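Local structure of 3-guanidinopropionase (Pseudomonas aeruginosa, 3NIQ) at residues M211-F214 / V215-G218; T261-Q264 / A265-V269; D198-A201 / R202-I206. The protein catalyses the manganese-dependent hydrolysis of 3-guanidinopropanoate to beta-alanine and urea, working as a homohexamer of the arginase family. All coordinates share one frame; numbering follows the deposited sequence.

Interaction 1. Residues M211-F214 / V215-G218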
loop_
_atom_site.group_PDB
_atom_site.type_symbol
_atom_site.label_atom_id
_atom_site.label_comp_id
_atom_site.label_asym_id
_atom_site.label_seq_id
_atom_site.Cartn_x
_atom_site.Cartn_y
_atom_site.Cartn_z
ATOM N N MET A 211 -18.573 -3.240 -24.508
ATOM C CA MET A 211 -17.312 -3.989 -24.450
ATOM C C MET A 211 -17.346 -5.239 -25.327
ATOM O O MET A 211 -16.382 -5.534 -26.037
ATOM C CB MET A 211 -16.998 -4.389 -23.003
ATOM C CG MET A 211 -15.611 -4.889 -22.838
ATOM S SD MET A 211 -14.385 -3.581 -23.026
ATOM C CE MET A 211 -12.950 -4.610 -23.259
ATOM N N GLU A 212 -18.459 -5.963 -25.276
ATOM C CA GLU A 212 -18.600 -7.211 -26.039
ATOM C C GLU A 212 -18.455 -6.950 -27.526
ATOM O O GLU A 212 -17.747 -7.679 -28.220
ATOM C CB GLU A 212 -19.946 -7.891 -25.750
ATOM C CG GLU A 212 -20.100 -8.455 -24.334
ATOM C CD GLU A 212 -20.212 -7.379 -23.233
ATOM O OE1 GLU A 212 -20.761 -6.276 -23.485
ATOM O OE2 GLU A 212 -19.746 -7.649 -22.105
ATOM N N GLU A 213 -19.091 -5.884 -28.006
ATOM C CA GLU A 213 -19.049 -5.556 -29.447
ATOM C C GLU A 213 -17.682 -5.002 -29.862
ATOM O O GLU A 213 -17.196 -5.273 -30.968
ATOM C CB GLU A 213 -20.176 -4.581 -29.835
ATOM C CG GLU A 213 -20.209 -4.290 -31.355
ATOM C CD GLU A 213 -21.296 -3.314 -31.780
ATOM O OE1 GLU A 213 -21.878 -2.598 -30.919
ATOM O OE2 GLU A 213 -21.573 -3.269 -32.989
ATOM N N PHE A 214 -17.042 -4.265 -28.954
ATOM C CA PHE A 214 -15.674 -3.832 -29.163
ATOM C C PHE A 214 -14.741 -5.018 -29.360
ATOM O O PHE A 214 -13.866 -4.995 -30.231
ATOM C CB PHE A 214 -15.170 -2.993 -27.986
ATOM C CG PHE A 214 -13.673 -2.787 -27.992
ATOM C CD1 PHE A 214 -13.049 -2.204 -29.089
ATOM C CD2 PHE A 214 -12.884 -3.201 -26.910
ATOM C CE1 PHE A 214 -11.673 -2.006 -29.118
ATOM C CE2 PHE A 214 -11.490 -2.998 -26.926
ATOM C CZ PHE A 214 -10.885 -2.401 -28.031
ATOM N N VAL A 215 -14.931 -6.050 -28.553
ATOM C CA VAL A 215 -14.156 -7.290 -28.698
ATOM C C VAL A 215 -14.456 -8.019 -30.032
ATOM O O VAL A 215 -13.540 -8.437 -30.740
ATOM C CB VAL A 215 -14.356 -8.224 -27.465
ATOM C CG1 VAL A 215 -13.858 -9.656 -27.755
ATOM C CG2 VAL A 215 -13.633 -7.634 -26.235
ATOM N N GLU A 216 -15.727 -8.143 -30.378
ATOM C CA GLU A 216 -16.124 -8.765 -31.668
ATOM C C GLU A 216 -15.579 -8.023 -32.897
ATOM O O GLU A 216 -15.139 -8.655 -33.859
ATOM C CB GLU A 216 -17.646 -8.874 -31.780
ATOM C CG GLU A 216 -18.274 -9.927 -30.874
ATOM C CD GLU A 216 -19.765 -9.705 -30.647
ATOM O OE1 GLU A 216 -20.276 -8.599 -30.942
ATOM O OE2 GLU A 216 -20.437 -10.639 -30.171
ATOM N N LEU A 217 -15.602 -6.690 -32.856
ATOM C CA LEU A 217 -15.099 -5.854 -33.969
ATOM C C LEU A 217 -13.582 -5.731 -34.062
ATOM O O LEU A 217 -13.015 -5.639 -35.166
ATOM C CB LEU A 217 -15.707 -4.441 -33.903
ATOM C CG LEU A 217 -17.204 -4.315 -34.166
ATOM C CD1 LEU A 217 -17.695 -2.912 -33.811
ATOM C CD2 LEU A 217 -17.564 -4.649 -35.645
ATOM N N GLY A 218 -12.914 -5.707 -32.910
ATOM C CA GLY A 218 -11.501 -5.360 -32.882
ATOM C C GLY A 218 -11.330 -3.850 -33.051
ATOM O O GLY A 218 -12.279 -3.126 -33.398
#
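Leu217 N gives its hydrogen to Glu213 O at 2.8 Å, the shortest of four i to i+4 backbone bonds that close the first turns of helix 211-230. Val215 N to Met211 O and Glu216 N to Glu212 O repeat the pattern, all three with N-H...O angles near 160°. The fourth, Gly218 N to Phe214 O, is 2.9 Å long but more bent, 138°, where Gly218 takes a positive phi.

Along the outside of this turn Glu213 and Leu217 lie side by side and point the same way. The touching is done by aliphatic carbon: Glu213 CG sits 3.8 Å from Leu217 CD1. Its CG trans to the backbone N (chi1 -176°) and the chain stretched out beyond, Glu213 runs its methylenes past the leucine and carries its carboxylate on to a salt bridge with Arg207. Glu216 instead lies back along the preceding turn, its chain extended, with CG 3.5 Å from Glu212 O and OE1 3.6 Å from Glu213 CA. On the flank facing a second subunit, Val215 lays CG2 against Met211 O at 3.5 Å, while Met211 CE makes a looser 4.3 Å contact with Val215 CG2 and comes in the ring plane to the edge of Phe214.

The helix starts directly after strand 207-210, an edge strand of the parallel sheet within this chain, and Met211 is still backbone-bonded to Ile188 at the end of the neighbouring strand 183-188. Phe214 packs inward on Gln264 and Leu268 of helix 262-270. Glu212 faces a second subunit, where it meets Arg270 in a salt bridge and His73 in a hydrogen bond, so this first turn binds sheet, adjacent helix and hexamer interface together.

Interaction 2. Residues T261-Q264 / A265-V269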
loop_
_atom_site.group_PDB
_atom_site.type_symbol
_atom_site.label_atom_id
_atom_site.label_comp_id
_atom_site.label_asym_id
_atom_site.label_seq_id
_atom_site.Cartn_x
_atom_site.Cartn_y
_atom_site.Cartn_z
ATOM N N THR A 261 -7.602 -2.446 -22.571
ATOM C CA THR A 261 -6.212 -2.308 -22.112
ATOM C C THR A 261 -5.705 -0.887 -22.412
ATOM O O THR A 261 -6.262 -0.213 -23.268
ATOM C CB THR A 261 -5.279 -3.353 -22.743
ATOM O OG1 THR A 261 -5.095 -3.058 -24.123
ATOM C CG2 THR A 261 -5.823 -4.814 -22.601
ATOM N N SER A 262 -4.653 -0.438 -21.721
ATOM C CA SER A 262 -4.053 0.873 -22.012
ATOM C C SER A 262 -3.615 0.880 -23.476
ATOM O O SER A 262 -3.801 1.854 -24.212
ATOM C CB SER A 262 -2.823 1.111 -21.120
ATOM O OG SER A 262 -3.202 1.340 -19.781
ATOM N N LEU A 263 -3.043 -0.226 -23.907
ATOM C CA LEU A 263 -2.619 -0.336 -25.302
ATOM C C LEU A 263 -3.783 -0.101 -26.300
ATOM O O LEU A 263 -3.658 0.668 -27.253
ATOM C CB LEU A 263 -1.986 -1.711 -25.524
ATOM C CG LEU A 263 -1.785 -2.088 -26.985
ATOM C CD1 LEU A 263 -0.650 -1.271 -27.594
ATOM C CD2 LEU A 263 -1.509 -3.588 -27.093
ATOM N N GLN A 264 -4.909 -0.768 -26.068
ATOM C CA GLN A 264 -6.101 -0.558 -26.896
ATOM C C GLN A 264 -6.585 0.902 -26.875
ATOM O O GLN A 264 -6.954 1.446 -27.915
ATOM C CB GLN A 264 -7.219 -1.501 -26.463
ATOM C CG GLN A 264 -7.033 -2.928 -26.947
ATOM C CD GLN A 264 -7.961 -3.877 -26.244
ATOM O OE1 GLN A 264 -8.471 -3.595 -25.144
ATOM N NE2 GLN A 264 -8.203 -5.017 -26.875
ATOM N N ALA A 265 -6.566 1.530 -25.700
ATOM C CA ALA A 265 -6.974 2.944 -25.577
ATOM C C ALA A 265 -6.079 3.890 -26.380
ATOM O O ALA A 265 -6.567 4.822 -27.032
ATOM C CB ALA A 265 -7.042 3.375 -24.101
ATOM N N GLN A 266 -4.775 3.645 -26.350
ATOM C CA GLN A 266 -3.831 4.444 -27.127
ATOM C C GLN A 266 -4.094 4.263 -28.619
ATOM O O GLN A 266 -4.104 5.231 -29.375
ATOM C CB GLN A 266 -2.385 4.060 -26.797
ATOM C CG GLN A 266 -1.870 4.586 -25.450
ATOM C CD GLN A 266 -0.450 4.121 -25.168
ATOM O OE1 GLN A 266 -0.179 2.927 -25.155
ATOM N NE2 GLN A 266 0.458 5.069 -24.931
ATOM N N GLN A 267 -4.305 3.024 -29.044
ATOM C CA GLN A 267 -4.564 2.756 -30.465
ATOM C C GLN A 267 -5.862 3.434 -30.913
ATOM O O GLN A 267 -5.935 4.012 -31.995
ATOM C CB GLN A 267 -4.661 1.249 -30.739
ATOM C CG GLN A 267 -3.353 0.475 -30.473
ATOM C CD GLN A 267 -3.541 -1.047 -30.531
ATOM O OE1 GLN A 267 -4.563 -1.592 -30.087
ATOM N NE2 GLN A 267 -2.541 -1.739 -31.051
ATOM N N LEU A 268 -6.893 3.373 -30.083
ATOM C CA LEU A 268 -8.165 3.989 -30.485
ATOM C C LEU A 268 -8.040 5.508 -30.570
ATOM O O LEU A 268 -8.504 6.126 -31.540
ATOM C CB LEU A 268 -9.284 3.566 -29.541
ATOM C CG LEU A 268 -9.614 2.076 -29.676
ATOM C CD1 LEU A 268 -10.390 1.593 -28.463
ATOM C CD2 LEU A 268 -10.439 1.836 -30.945
ATOM N N VAL A 269 -7.395 6.115 -29.574
ATOM C CA VAL A 269 -7.238 7.568 -29.565
ATOM C C VAL A 269 -6.371 8.054 -30.746
ATOM O O VAL A 269 -6.719 9.019 -31.433
ATOM C CB VAL A 269 -6.720 8.077 -28.188
ATOM C CG1 VAL A 269 -6.275 9.524 -28.272
ATOM C CG2 VAL A 269 -7.827 7.941 -27.168
#
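Four regular i to i+4 bonds, from Ala265 N to Thr261 O through Leu268 N to Gln264 O, run at 2.9 to 3.0 Å and start helix 262-270 without distortion. Thr261 is its N-cap, and with Gln264 it forms a capping box. Thr261 OG1 accepts from Gln264 N at 3.0 Å, and Gln264 OE1 accepts from Thr261 N at 2.9 Å with an N-H...O angle of 169°. The glutamine reaches back because its CG lies beside its own backbone N (chi1 -77°) and the chain then extends toward the cap; the donor stands somewhat out of the amide plane, tilted by 28°.

Beside the box, and one turn apart from each other, the side chains of Leu263 and Gln267 cross at a slant. The leucine offers CG and CD1, and the amide end of the glutamine passes over them, Gln267 NE2 4.0 Å from Leu263 CD1. Gln267 CG lies closer in, 3.2 Å from Leu263 O. Leu268 likewise tucks its CG 3.3 Å from Gln264 O, then turns its branches to Phe214 and Val219 of helix 211-230 and to Phe147 of strand 142-147. Gln266 lies over Ser262 O and sends NE2 to Glu305 of helix 294-317, while Leu263 and Gln267 meet Val215 of another subunit.

The box satisfies two backbone N-H groups at the helix start, where no preceding turn supplies carbonyls. One bond holds OE1 of Gln264 and the other its backbone N, which should limit fraying; between Leu263 and Gln267 the side chains meet in van der Waals packing, without a hydrogen bond.

Interaction 3. Residues D198-A201 / R202-I206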
loop_
_atom_site.group_PDB
_atom_site.type_symbol
_atom_site.label_atom_id
_atom_site.label_comp_id
_atom_site.label_asym_id
_atom_site.label_seq_id
_atom_site.Cartn_x
_atom_site.Cartn_y
_atom_site.Cartn_z
ATOM N N ASP A 198 -30.627 0.995 -21.980
ATOM C CA ASP A 198 -30.422 1.417 -23.372
ATOM C C ASP A 198 -31.658 2.102 -24.014
ATOM O O ASP A 198 -31.669 2.366 -25.217
ATOM C CB ASP A 198 -29.918 0.229 -24.232
ATOM C CG ASP A 198 -31.057 -0.669 -24.762
ATOM O OD1 ASP A 198 -32.085 -0.855 -24.063
ATOM O OD2 ASP A 198 -30.921 -1.193 -25.891
ATOM N N ALA A 199 -32.687 2.380 -23.207
ATOM C CA ALA A 199 -33.908 3.033 -23.686
ATOM C C ALA A 199 -33.578 4.423 -24.220
ATOM O O ALA A 199 -33.776 4.696 -25.403
ATOM C CB ALA A 199 -34.955 3.122 -22.577
ATOM N N PHE A 200 -33.052 5.279 -23.343
ATOM C CA PHE A 200 -32.644 6.632 -23.709
ATOM C C PHE A 200 -31.685 6.668 -24.914
ATOM O O PHE A 200 -31.855 7.497 -25.812
ATOM C CB PHE A 200 -32.052 7.364 -22.503
ATOM C CG PHE A 200 -31.581 8.754 -22.812
ATOM C CD1 PHE A 200 -32.467 9.821 -22.787
ATOM C CD2 PHE A 200 -30.250 8.989 -23.147
ATOM C CE1 PHE A 200 -32.046 11.105 -23.083
ATOM C CE2 PHE A 200 -29.814 10.284 -23.456
ATOM C CZ PHE A 200 -30.713 11.341 -23.422
ATOM N N ALA A 201 -30.710 5.759 -24.949
ATOM C CA ALA A 201 -29.749 5.698 -26.051
ATOM C C ALA A 201 -30.439 5.376 -27.379
ATOM O O ALA A 201 -30.134 5.977 -28.424
ATOM C CB ALA A 201 -28.651 4.687 -25.758
ATOM N N ARG A 202 -31.381 4.438 -27.340
ATOM C CA ARG A 202 -32.103 4.061 -28.547
ATOM C C ARG A 202 -33.011 5.202 -28.988
ATOM O O ARG A 202 -33.080 5.536 -30.170
ATOM C CB ARG A 202 -32.893 2.772 -28.323
ATOM C CG ARG A 202 -32.011 1.536 -28.155
ATOM C CD ARG A 202 -32.819 0.239 -28.144
ATOM N NE ARG A 202 -33.756 0.157 -29.268
ATOM C CZ ARG A 202 -35.079 0.112 -29.137
ATOM N NH1 ARG A 202 -35.628 0.123 -27.923
ATOM N NH2 ARG A 202 -35.855 0.045 -30.217
ATOM N N GLU A 203 -33.687 5.816 -28.026
ATOM C CA GLU A 203 -34.529 6.954 -28.318
ATOM C C GLU A 203 -33.716 8.082 -28.967
ATOM O O GLU A 203 -34.196 8.738 -29.888
ATOM C CB GLU A 203 -35.225 7.437 -27.045
ATOM C CG GLU A 203 -36.343 6.486 -26.573
ATOM C CD GLU A 203 -36.649 6.589 -25.073
ATOM O OE1 GLU A 203 -36.209 7.566 -24.408
ATOM O OE2 GLU A 203 -37.330 5.670 -24.557
ATOM N N CYS A 204 -32.473 8.274 -28.515
ATOM C CA CYS A 204 -31.655 9.395 -28.977
ATOM C C CYS A 204 -30.855 9.103 -30.238
ATOM O O CYS A 204 -30.411 10.023 -30.904
ATOM C CB CYS A 204 -30.719 9.873 -27.843
ATOM S SG CYS A 204 -31.680 10.699 -26.578
ATOM N N GLY A 205 -30.665 7.827 -30.552
ATOM C CA GLY A 205 -29.864 7.417 -31.710
ATOM C C GLY A 205 -28.366 7.374 -31.431
ATOM O O GLY A 205 -27.556 7.453 -32.355
ATOM N N ILE A 206 -27.985 7.294 -30.158
ATOM C CA ILE A 206 -26.564 7.228 -29.812
ATOM C C ILE A 206 -26.000 5.891 -30.273
ATOM O O ILE A 206 -26.625 4.838 -30.098
ATOM C CB ILE A 206 -26.342 7.396 -28.293
ATOM C CG1 ILE A 206 -26.827 8.767 -27.819
ATOM C CG2 ILE A 206 -24.850 7.197 -27.908
ATOM C CD1 ILE A 206 -26.998 8.851 -26.290
#
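Cys204 SG sits over one face of the Phe200 ring, 3.6 Å from the centroid and offset toward the rim, its closest ring atom being Phe200 CZ at 3.4 Å. This sulfur-aromatic contact is the tight side of the short helix 199-204. With CG trans to the backbone N (chi1 179°), the phenylalanine ring stands out from the helix, leaning slightly toward its C-terminal end, where the sulfur reaches it. Ile206 CD1 approaches Phe200 CE2 obliquely at 4.2 Å. Ile173 of helix 168-174 packs against all three of these side chains.

The same end of the helix closes in a Schellman motif, with Gly205 as the C-prime residue at positive phi. Ile206 N bonds to Ala201 O at 3.1 Å, and Gly205 N makes a weak bond back to Arg202 O. Ala201 O also draws weak bonds from Cys204 N and Gly205 N. The turn delivers the chain into strand 207-210, completing the beta-alpha-beta crossover from strand 183-188.

Away from the ring the contact is polar and more open to solvent, with Arg202 and Glu203 both exposed and no salt bridge between Asp198 and Arg202. These two run alongside each other, Arg202 CD lying 3.3 Å from Asp198 OD2. The bend at chi3 (50°) leaves Arg202 NE 4.6 Å from Asp198 OD2, a distance at which the opposite charges may still attract weakly. Glu203 stretches back along the turn and brings OE2 within 4.0 Å of Ala199 CB.

In the fold
Interactions 1 and 2 are neighbours in space: Phe214 bridges them, its CE2 3.6 Å from Gln264 OE1 and its CE1 3.9 Å from Leu268 CD1, so helices 211-230 and 262-270 pack on each other through it. Interaction 3 touches neither, but its chain leads through strand 207-210 straight into interaction 1. Interaction 2 lies deepest, its centre about 14 Å from the chain centre, and relies on neutral amides and a hydroxyl. Interactions 1 and 3, both about 22 Å out, carry charged groups: in interaction 1 at a subunit interface and toward Arg207, in interaction 3 largely toward solvent. Interactions 1 and 2 are helix starts, whereas interaction 3 spans a whole short helix, ending at its glycine.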